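PDB 5G0A: transaminase from Bacillus megaterium, which catalyses, as an S-selective omega-transaminase with bound pyridoxal-5'-phosphate, the transfer of amino groups, probably from amine donors to carbonyl acceptors. Local coordinates for residues D405-T419 against L432-G444. Sequence-based numbering, arbitrary orientation.
Sequences DRNFTHGMNPNQIPT and LIGGVMPNTMRIG
With its CG anti to the backbone N (chi1 -168°), D405 swings its carboxylate to N439, whose CG lies anti to its own carbonyl carbon. N439 ND2 donates to D405 OD1 over 2.7 Å, nearly straight at 169°. The bond meets the anti side of the carboxylate, and the carboxylate and amide planes are nearly coplanar, 14° apart. A water shared by D405 OD1, N439 N and T440 OG1 supplements it. The same carboxylate, through OD2, forms a salt bridge with R406 NH1, while R406 NE and NH2 donate to the carbonyls of G243 and S244.

P438 packs between F408 and I417. Its CD sits over one face of the F408 ring, 3.8 Å from the centroid and near the ring normal, a CH-pi contact; M437 CE reaches the ring edge, 3.9 Å from F408 CE1, while M437 SD lies obliquely to the ring. On another flank, I417 CG2 presses on P438 CA at 3.4 Å, tighter than ordinary carbon packing. A serine in place of F408 would probably open a gap beside P438 CD and leave the M437 methyl without its aromatic neighbour.

T419 holds the loop ahead of strand 440-443 by two bonds: OG1 donates to M437 O over 2.8 Å and the backbone N to P438 O over 3.3 Å. Two further waters link T419 to G435, one from T419 O to G435 N, the other donating to both T419 OG1 and G435 O.

The contact thus seats the start of helix 418-427, with I417 as N-cap residue, against the loop entering strand 440-443, in the C-terminal part of this class-III aminotransferase, consistent with the small domain of fold type I PLP enzymes. That strand pairs antiparallel with 387-392, and M441 also packs on I422 of helix 418-427 and L461 of helix 451-468.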
ATOM      1  N   ASP B 405     -16.977 -21.847  10.600  1.00 38.24           N
ATOM      2  CA  ASP B 405     -15.795 -22.675  10.899  1.00 37.23           C
ATOM      3  C   ASP B 405     -14.578 -21.772  11.153  1.00 37.41           C
ATOM      4  O   ASP B 405     -14.643 -20.903  12.017  1.00 35.73           O
ATOM      5  CB  ASP B 405     -15.555 -23.710   9.792  1.00 38.91           C
ATOM      6  CG  ASP B 405     -14.537 -24.782  10.183  1.00 42.80           C
ATOM      7  OD1 ASP B 405     -14.632 -25.352  11.297  1.00 42.48           O
ATOM      8  OD2 ASP B 405     -13.653 -25.071   9.352  1.00 42.75           O
ATOM      9  N   ARG B 406     -13.508 -21.936  10.381  1.00 35.15           N
ATOM     10  CA  ARG B 406     -12.263 -21.224  10.657  1.00 36.38           C
ATOM     11  C   ARG B 406     -12.326 -19.755  10.217  1.00 36.84           C
ATOM     12  O   ARG B 406     -11.372 -18.996  10.433  1.00 36.09           O
ATOM     13  CB  ARG B 406     -11.062 -21.966  10.050  1.00 38.63           C
ATOM     14  CG  ARG B 406     -10.750 -23.312  10.715  1.00 39.61           C
ATOM     15  CD  ARG B 406      -9.827 -24.159   9.841  1.00 40.59           C
ATOM     16  NE  ARG B 406      -9.499 -25.439  10.467  1.00 44.20           N
ATOM     17  CZ  ARG B 406     -10.204 -26.563  10.328  1.00 48.63           C
ATOM     18  NH1 ARG B 406     -11.296 -26.587   9.567  1.00 48.72           N
ATOM     19  NH2 ARG B 406      -9.809 -27.676  10.945  1.00 46.12           N
ATOM     20  N   ASN B 407     -13.455 -19.362   9.620  1.00 36.39           N
ATOM     21  CA  ASN B 407     -13.727 -17.962   9.283  1.00 38.67           C
ATOM     22  C   ASN B 407     -14.637 -17.278  10.308  1.00 36.47           C
ATOM     23  O   ASN B 407     -15.149 -16.188  10.057  1.00 38.01           O
ATOM     24  CB  ASN B 407     -14.292 -17.824   7.851  1.00 38.13           C
ATOM     25  CG  ASN B 407     -13.201 -17.812   6.791  1.00 39.20           C
ATOM     26  OD1 ASN B 407     -12.082 -17.380   7.054  1.00 38.84           O
ATOM     27  ND2 ASN B 407     -13.524 -18.289   5.580  1.00 38.69           N
ATOM     28  N   PHE B 408     -14.813 -17.909  11.472  1.00 34.86           N
ATOM     29  CA  PHE B 408     -15.610 -17.314  12.556  1.00 35.88           C
ATOM     30  C   PHE B 408     -14.875 -16.119  13.168  1.00 36.55           C
ATOM     31  O   PHE B 408     -13.700 -15.893  12.864  1.00 35.55           O
ATOM     32  CB  PHE B 408     -15.950 -18.367  13.641  1.00 36.13           C
ATOM     33  CG  PHE B 408     -14.952 -18.425  14.784  1.00 38.22           C
ATOM     34  CD1 PHE B 408     -13.603 -18.678  14.545  1.00 38.15           C
ATOM     35  CD2 PHE B 408     -15.373 -18.226  16.103  1.00 39.40           C
ATOM     36  CE1 PHE B 408     -12.693 -18.711  15.594  1.00 38.42           C
ATOM     37  CE2 PHE B 408     -14.468 -18.273  17.157  1.00 39.71           C
ATOM     38  CZ  PHE B 408     -13.129 -18.510  16.901  1.00 38.87           C
ATOM     39  N   THR B 409     -15.570 -15.354  14.008  1.00 34.96           N
ATOM     40  CA  THR B 409     -14.943 -14.293  14.790  1.00 34.66           C
ATOM     41  C   THR B 409     -15.281 -14.522  16.266  1.00 36.54           C
ATOM     42  O   THR B 409     -16.221 -15.266  16.592  1.00 37.08           O
ATOM     43  CB  THR B 409     -15.401 -12.872  14.381  1.00 35.55           C
ATOM     44  OG1 THR B 409     -16.701 -12.606  14.917  1.00 35.82           O
ATOM     45  CG2 THR B 409     -15.417 -12.697  12.850  1.00 36.38           C
ATOM     46  N   HIS B 410     -14.526 -13.879  17.151  1.00 35.14           N
ATOM     47  CA  HIS B 410     -14.810 -13.966  18.578  1.00 36.28           C
ATOM     48  C   HIS B 410     -16.039 -13.148  19.005  1.00 37.39           C
ATOM     49  O   HIS B 410     -16.358 -13.066  20.190  1.00 37.86           O
ATOM     50  CB  HIS B 410     -13.574 -13.596  19.411  1.00 37.33           C
ATOM     51  CG  HIS B 410     -12.470 -14.606  19.326  1.00 37.14           C
ATOM     52  ND1 HIS B 410     -11.423 -14.490  18.437  1.00 36.52           N
ATOM     53  CD2 HIS B 410     -12.230 -15.727  20.046  1.00 35.63           C
ATOM     54  CE1 HIS B 410     -10.598 -15.514  18.591  1.00 35.90           C
ATOM     55  NE2 HIS B 410     -11.066 -16.280  19.564  1.00 36.00           N
ATOM     56  N   GLY B 411     -16.724 -12.554  18.030  1.00 35.80           N
ATOM     57  CA  GLY B 411     -18.007 -11.884  18.258  1.00 39.28           C
ATOM     58  C   GLY B 411     -19.088 -12.881  18.648  1.00 40.55           C
ATOM     59  O   GLY B 411     -20.086 -12.508  19.249  1.00 43.14           O
ATOM     60  N   MET B 412     -18.873 -14.150  18.308  1.00 44.11           N
ATOM     61  CA  MET B 412     -19.807 -15.228  18.630  1.00 46.49           C
ATOM     62  C   MET B 412     -19.976 -15.398  20.135  1.00 46.98           C
ATOM     63  O   MET B 412     -19.051 -15.152  20.909  1.00 45.96           O
ATOM     64  CB  MET B 412     -19.306 -16.559  18.066  1.00 48.82           C
ATOM     65  CG  MET B 412     -19.639 -16.824  16.614  1.00 52.02           C
ATOM     66  SD  MET B 412     -19.417 -18.574  16.237  1.00 54.03           S
ATOM     67  CE  MET B 412     -20.894 -19.284  16.970  1.00 53.07           C
ATOM     68  N   ASN B 413     -21.165 -15.842  20.527  1.00 44.42           N
ATOM     69  CA  ASN B 413     -21.435 -16.263  21.886  1.00 44.69           C
ATOM     70  C   ASN B 413     -20.758 -17.612  22.124  1.00 43.96           C
ATOM     71  O   ASN B 413     -20.988 -18.560  21.369  1.00 43.28           O
ATOM     72  CB  ASN B 413     -22.953 -16.359  22.112  1.00 45.13           C
ATOM     73  CG  ASN B 413     -23.339 -16.297  23.579  1.00 47.45           C
ATOM     74  OD1 ASN B 413     -22.645 -16.828  24.448  1.00 49.21           O
ATOM     75  ND2 ASN B 413     -24.468 -15.657  23.862  1.00 49.43           N
ATOM     76  N   PRO B 414     -19.900 -17.700  23.160  1.00 44.35           N
ATOM     77  CA  PRO B 414     -19.219 -18.970  23.440  1.00 45.52           C
ATOM     78  C   PRO B 414     -20.161 -20.104  23.877  1.00 47.18           C
ATOM     79  O   PRO B 414     -19.766 -21.272  23.846  1.00 44.59           O
ATOM     80  CB  PRO B 414     -18.218 -18.619  24.550  1.00 46.86           C
ATOM     81  CG  PRO B 414     -18.641 -17.290  25.089  1.00 47.30           C
ATOM     82  CD  PRO B 414     -19.418 -16.597  24.012  1.00 45.36           C
ATOM     83  N   ASN B 415     -21.399 -19.783  24.247  1.00 49.83           N
ATOM     84  CA  ASN B 415     -22.371 -20.850  24.530  1.00 51.43           C
ATOM     85  C   ASN B 415     -22.896 -21.554  23.261  1.00 52.61           C
ATOM     86  O   ASN B 415     -23.679 -22.503  23.344  1.00 53.38           O
ATOM     87  CB  ASN B 415     -23.499 -20.376  25.469  1.00 53.27           C
ATOM     88  CG  ASN B 415     -24.462 -19.395  24.817  1.00 52.37           C
ATOM     89  OD1 ASN B 415     -24.547 -19.287  23.597  1.00 52.41           O
ATOM     90  ND2 ASN B 415     -25.217 -18.684  25.648  1.00 54.75           N
ATOM     91  N   GLN B 416     -22.429 -21.089  22.100  1.00 51.02           N
ATOM     92  CA  GLN B 416     -22.760 -21.684  20.803  1.00 50.93           C
ATOM     93  C   GLN B 416     -21.573 -22.434  20.184  1.00 49.62           C
ATOM     94  O   GLN B 416     -21.722 -23.079  19.147  1.00 50.24           O
ATOM     95  CB  GLN B 416     -23.234 -20.599  19.824  1.00 54.67           C
ATOM     96  CG  GLN B 416     -24.563 -19.949  20.186  1.00 58.76           C
ATOM     97  CD  GLN B 416     -24.917 -18.770  19.292  1.00 61.99           C
ATOM     98  OE1 GLN B 416     -24.469 -18.680  18.145  1.00 65.48           O
ATOM     99  NE2 GLN B 416     -25.738 -17.864  19.813  1.00 59.88           N
ATOM    100  N   ILE B 417     -20.406 -22.344  20.825  1.00 48.00           N
ATOM    101  CA  ILE B 417     -19.162 -22.885  20.278  1.00 45.17           C
ATOM    102  C   ILE B 417     -18.811 -24.212  20.947  1.00 45.00           C
ATOM    103  O   ILE B 417     -18.496 -24.233  22.135  1.00 43.28           O
ATOM    104  CB  ILE B 417     -17.985 -21.890  20.470  1.00 44.64           C
ATOM    105  CG1 ILE B 417     -18.284 -20.537  19.804  1.00 45.82           C
ATOM    106  CG2 ILE B 417     -16.676 -22.479  19.948  1.00 43.22           C
ATOM    107  CD1 ILE B 417     -17.189 -19.499  20.001  1.00 43.47           C
ATOM    108  N   PRO B 418     -18.856 -25.326  20.181  1.00 44.68           N
ATOM    109  CA  PRO B 418     -18.597 -26.659  20.730  1.00 40.16           C
ATOM    110  C   PRO B 418     -17.292 -26.796  21.532  1.00 39.90           C
ATOM    111  O   PRO B 418     -17.291 -27.451  22.571  1.00 37.34           O
ATOM    112  CB  PRO B 418     -18.567 -27.550  19.488  1.00 45.39           C
ATOM    113  CG  PRO B 418     -19.484 -26.861  18.533  1.00 43.79           C
ATOM    114  CD  PRO B 418     -19.329 -25.388  18.784  1.00 43.26           C
ATOM    115  N   THR B 419     -16.198 -26.192  21.069  1.00 40.11           N
ATOM    116  CA  THR B 419     -14.935 -26.285  21.825  1.00 38.56           C
ATOM    117  C   THR B 419     -14.997 -25.539  23.157  1.00 39.72           C
ATOM    118  O   THR B 419     -14.289 -25.894  24.109  1.00 42.05           O
ATOM    119  CB  THR B 419     -13.701 -25.850  21.011  1.00 37.69           C
ATOM    120  OG1 THR B 419     -13.950 -24.594  20.361  1.00 37.92           O
ATOM    121  CG2 THR B 419     -13.359 -26.910  19.977  1.00 37.41           C
ATOM    122  N   LEU B 432      -7.858 -28.518  31.868  1.00 33.46           N
ATOM    123  CA  LEU B 432      -7.959 -27.482  30.831  1.00 33.15           C
ATOM    124  C   LEU B 432      -7.726 -28.144  29.484  1.00 31.71           C
ATOM    125  O   LEU B 432      -6.627 -28.606  29.197  1.00 30.13           O
ATOM    126  CB  LEU B 432      -6.901 -26.374  31.060  1.00 32.83           C
ATOM    127  CG  LEU B 432      -7.022 -25.621  32.397  1.00 33.43           C
ATOM    128  CD1 LEU B 432      -5.750 -24.861  32.752  1.00 31.63           C
ATOM    129  CD2 LEU B 432      -8.210 -24.666  32.351  1.00 36.33           C
ATOM    130  N   ILE B 433      -8.760 -28.204  28.660  1.00 32.74           N
ATOM    131  CA  ILE B 433      -8.659 -28.847  27.344  1.00 32.87           C
ATOM    132  C   ILE B 433      -9.764 -28.260  26.489  1.00 33.02           C
ATOM    133  O   ILE B 433     -10.821 -27.906  27.016  1.00 33.42           O
ATOM    134  CB  ILE B 433      -8.744 -30.400  27.442  1.00 33.60           C
ATOM    135  CG1 ILE B 433      -8.225 -31.076  26.167  1.00 32.62           C
ATOM    136  CG2 ILE B 433     -10.163 -30.859  27.790  1.00 37.51           C
ATOM    137  CD1 ILE B 433      -7.820 -32.536  26.343  1.00 34.26           C
ATOM    138  N   GLY B 434      -9.504 -28.118  25.193  1.00 32.25           N
ATOM    139  CA  GLY B 434     -10.442 -27.471  24.282  1.00 31.22           C
ATOM    140  C   GLY B 434      -9.782 -27.113  22.970  1.00 30.22           C
ATOM    141  O   GLY B 434      -9.033 -27.919  22.407  1.00 30.96           O
ATOM    142  N   GLY B 435     -10.068 -25.914  22.476  1.00 32.32           N
ATOM    143  CA  GLY B 435      -9.512 -25.475  21.190  1.00 33.07           C
ATOM    144  C   GLY B 435      -9.622 -23.984  20.942  1.00 37.13           C
ATOM    145  O   GLY B 435     -10.282 -23.259  21.694  1.00 39.68           O
ATOM    146  N   VAL B 436      -8.975 -23.532  19.873  1.00 35.66           N
ATOM    147  CA  VAL B 436      -9.003 -22.115  19.485  1.00 36.29           C
ATOM    148  C   VAL B 436     -10.062 -21.834  18.417  1.00 35.99           C
ATOM    149  O   VAL B 436     -10.622 -20.734  18.348  1.00 33.79           O
ATOM    150  CB  VAL B 436      -7.618 -21.646  19.002  1.00 38.05           C
ATOM    151  CG1 VAL B 436      -6.609 -21.776  20.125  1.00 42.78           C
ATOM    152  CG2 VAL B 436      -7.139 -22.458  17.819  1.00 39.91           C
ATOM    153  N   MET B 437     -10.326 -22.845  17.595  1.00 33.30           N
ATOM    154  CA  MET B 437     -11.329 -22.781  16.538  1.00 36.93           C
ATOM    155  C   MET B 437     -12.612 -23.419  17.074  1.00 37.36           C
ATOM    156  O   MET B 437     -12.556 -24.245  17.988  1.00 39.55           O
ATOM    157  CB  MET B 437     -10.831 -23.513  15.284  1.00 34.49           C
ATOM    158  CG  MET B 437      -9.640 -22.850  14.598  1.00 35.73           C
ATOM    159  SD  MET B 437      -9.944 -21.213  13.889  1.00 37.96           S
ATOM    160  CE  MET B 437      -9.136 -20.116  15.057  1.00 36.69           C
ATOM    161  N   PRO B 438     -13.770 -23.036  16.517  1.00 39.16           N
ATOM    162  CA  PRO B 438     -15.051 -23.420  17.120  1.00 36.73           C
ATOM    163  C   PRO B 438     -15.419 -24.903  16.989  1.00 39.08           C
ATOM    164  O   PRO B 438     -16.105 -25.438  17.871  1.00 39.55           O
ATOM    165  CB  PRO B 438     -16.063 -22.537  16.375  1.00 37.03           C
ATOM    166  CG  PRO B 438     -15.429 -22.283  15.048  1.00 36.15           C
ATOM    167  CD  PRO B 438     -13.950 -22.199  15.313  1.00 37.16           C
ATOM    168  N   ASN B 439     -14.977 -25.556  15.911  1.00 37.32           N
ATOM    169  CA  ASN B 439     -15.294 -26.979  15.682  1.00 38.93           C
ATOM    170  C   ASN B 439     -14.116 -27.927  15.828  1.00 38.38           C
ATOM    171  O   ASN B 439     -14.200 -29.085  15.417  1.00 37.44           O
ATOM    172  CB  ASN B 439     -15.856 -27.190  14.266  1.00 38.14           C
ATOM    173  CG  ASN B 439     -17.002 -26.265  13.947  1.00 39.30           C
ATOM    174  OD1 ASN B 439     -18.007 -26.235  14.659  1.00 41.64           O
ATOM    175  ND2 ASN B 439     -16.861 -25.502  12.866  1.00 41.53           N
ATOM    176  N   THR B 440     -13.009 -27.450  16.392  1.00 36.95           N
ATOM    177  CA  THR B 440     -11.789 -28.227  16.332  1.00 34.63           C
ATOM    178  C   THR B 440     -11.034 -28.087  17.625  1.00 36.60           C
ATOM    179  O   THR B 440     -10.682 -26.987  18.025  1.00 34.57           O
ATOM    180  CB  THR B 440     -10.873 -27.752  15.180  1.00 36.21           C
ATOM    181  OG1 THR B 440     -11.663 -27.514  13.998  1.00 38.42           O
ATOM    182  CG2 THR B 440      -9.782 -28.790  14.889  1.00 34.18           C
ATOM    183  N   MET B 441     -10.805 -29.209  18.278  1.00 34.89           N
ATOM    184  CA  MET B 441      -9.955 -29.242  19.447  1.00 37.19           C
ATOM    185  C   MET B 441      -8.511 -29.163  19.029  1.00 33.00           C
ATOM    186  O   MET B 441      -8.144 -29.705  17.996  1.00 30.82           O
ATOM    187  CB  MET B 441     -10.175 -30.557  20.130  1.00 40.65           C
ATOM    188  CG  MET B 441     -11.651 -30.816  20.223  1.00 44.61           C
ATOM    189  SD  MET B 441     -12.116 -30.469  21.897  1.00 49.30           S
ATOM    190  CE  MET B 441     -11.598 -32.083  22.452  1.00 42.28           C
ATOM    191  N   ARG B 442      -7.701 -28.526  19.876  1.00 32.98           N
ATOM    192  CA  ARG B 442      -6.269 -28.398  19.660  1.00 33.92           C
ATOM    193  C   ARG B 442      -5.629 -28.749  20.999  1.00 32.79           C
ATOM    194  O   ARG B 442      -5.670 -27.966  21.952  1.00 32.02           O
ATOM    195  CB  ARG B 442      -5.901 -26.964  19.248  1.00 33.02           C
ATOM    196  CG  ARG B 442      -4.569 -26.857  18.508  1.00 36.66           C
ATOM    197  CD  ARG B 442      -4.826 -27.159  17.039  1.00 42.29           C
ATOM    198  NE  ARG B 442      -3.700 -27.070  16.106  1.00 39.07           N
ATOM    199  CZ  ARG B 442      -2.971 -28.113  15.714  1.00 39.66           C
ATOM    200  NH1 ARG B 442      -3.190 -29.322  16.240  1.00 39.84           N
ATOM    201  NH2 ARG B 442      -2.019 -27.953  14.802  1.00 39.13           N
ATOM    202  N   ILE B 443      -5.053 -29.939  21.054  1.00 32.58           N
ATOM    203  CA  ILE B 443      -4.644 -30.537  22.319  1.00 31.38           C
ATOM    204  C   ILE B 443      -3.139 -30.594  22.377  1.00 31.59           C
ATOM    205  O   ILE B 443      -2.512 -31.058  21.434  1.00 28.25           O
ATOM    206  CB  ILE B 443      -5.247 -31.958  22.458  1.00 33.02           C
ATOM    207  CG1 ILE B 443      -6.779 -31.867  22.494  1.00 32.41           C
ATOM    208  CG2 ILE B 443      -4.736 -32.657  23.723  1.00 33.66           C
ATOM    209  CD1 ILE B 443      -7.486 -33.184  22.281  1.00 35.17           C
ATOM    210  N   GLY B 444      -2.563 -30.140  23.494  1.00 32.41           N
ATOM    211  CA  GLY B 444      -1.122 -30.221  23.696  1.00 33.03           C
ATOM    212  C   GLY B 444      -0.755 -30.232  25.168  1.00 30.26           C
ATOM    213  O   GLY B 444      -1.458 -29.660  25.980  1.00 32.64           O
TER
HETATM  214  O   HOH W   1     -13.250 -25.136  13.617  1.00 39.82           O
HETATM  215  O   HOH W   2     -11.714 -24.348  24.130  1.00 36.82           O
HETATM  216  O   HOH W   3     -12.987 -22.335  21.526  1.00 43.22           O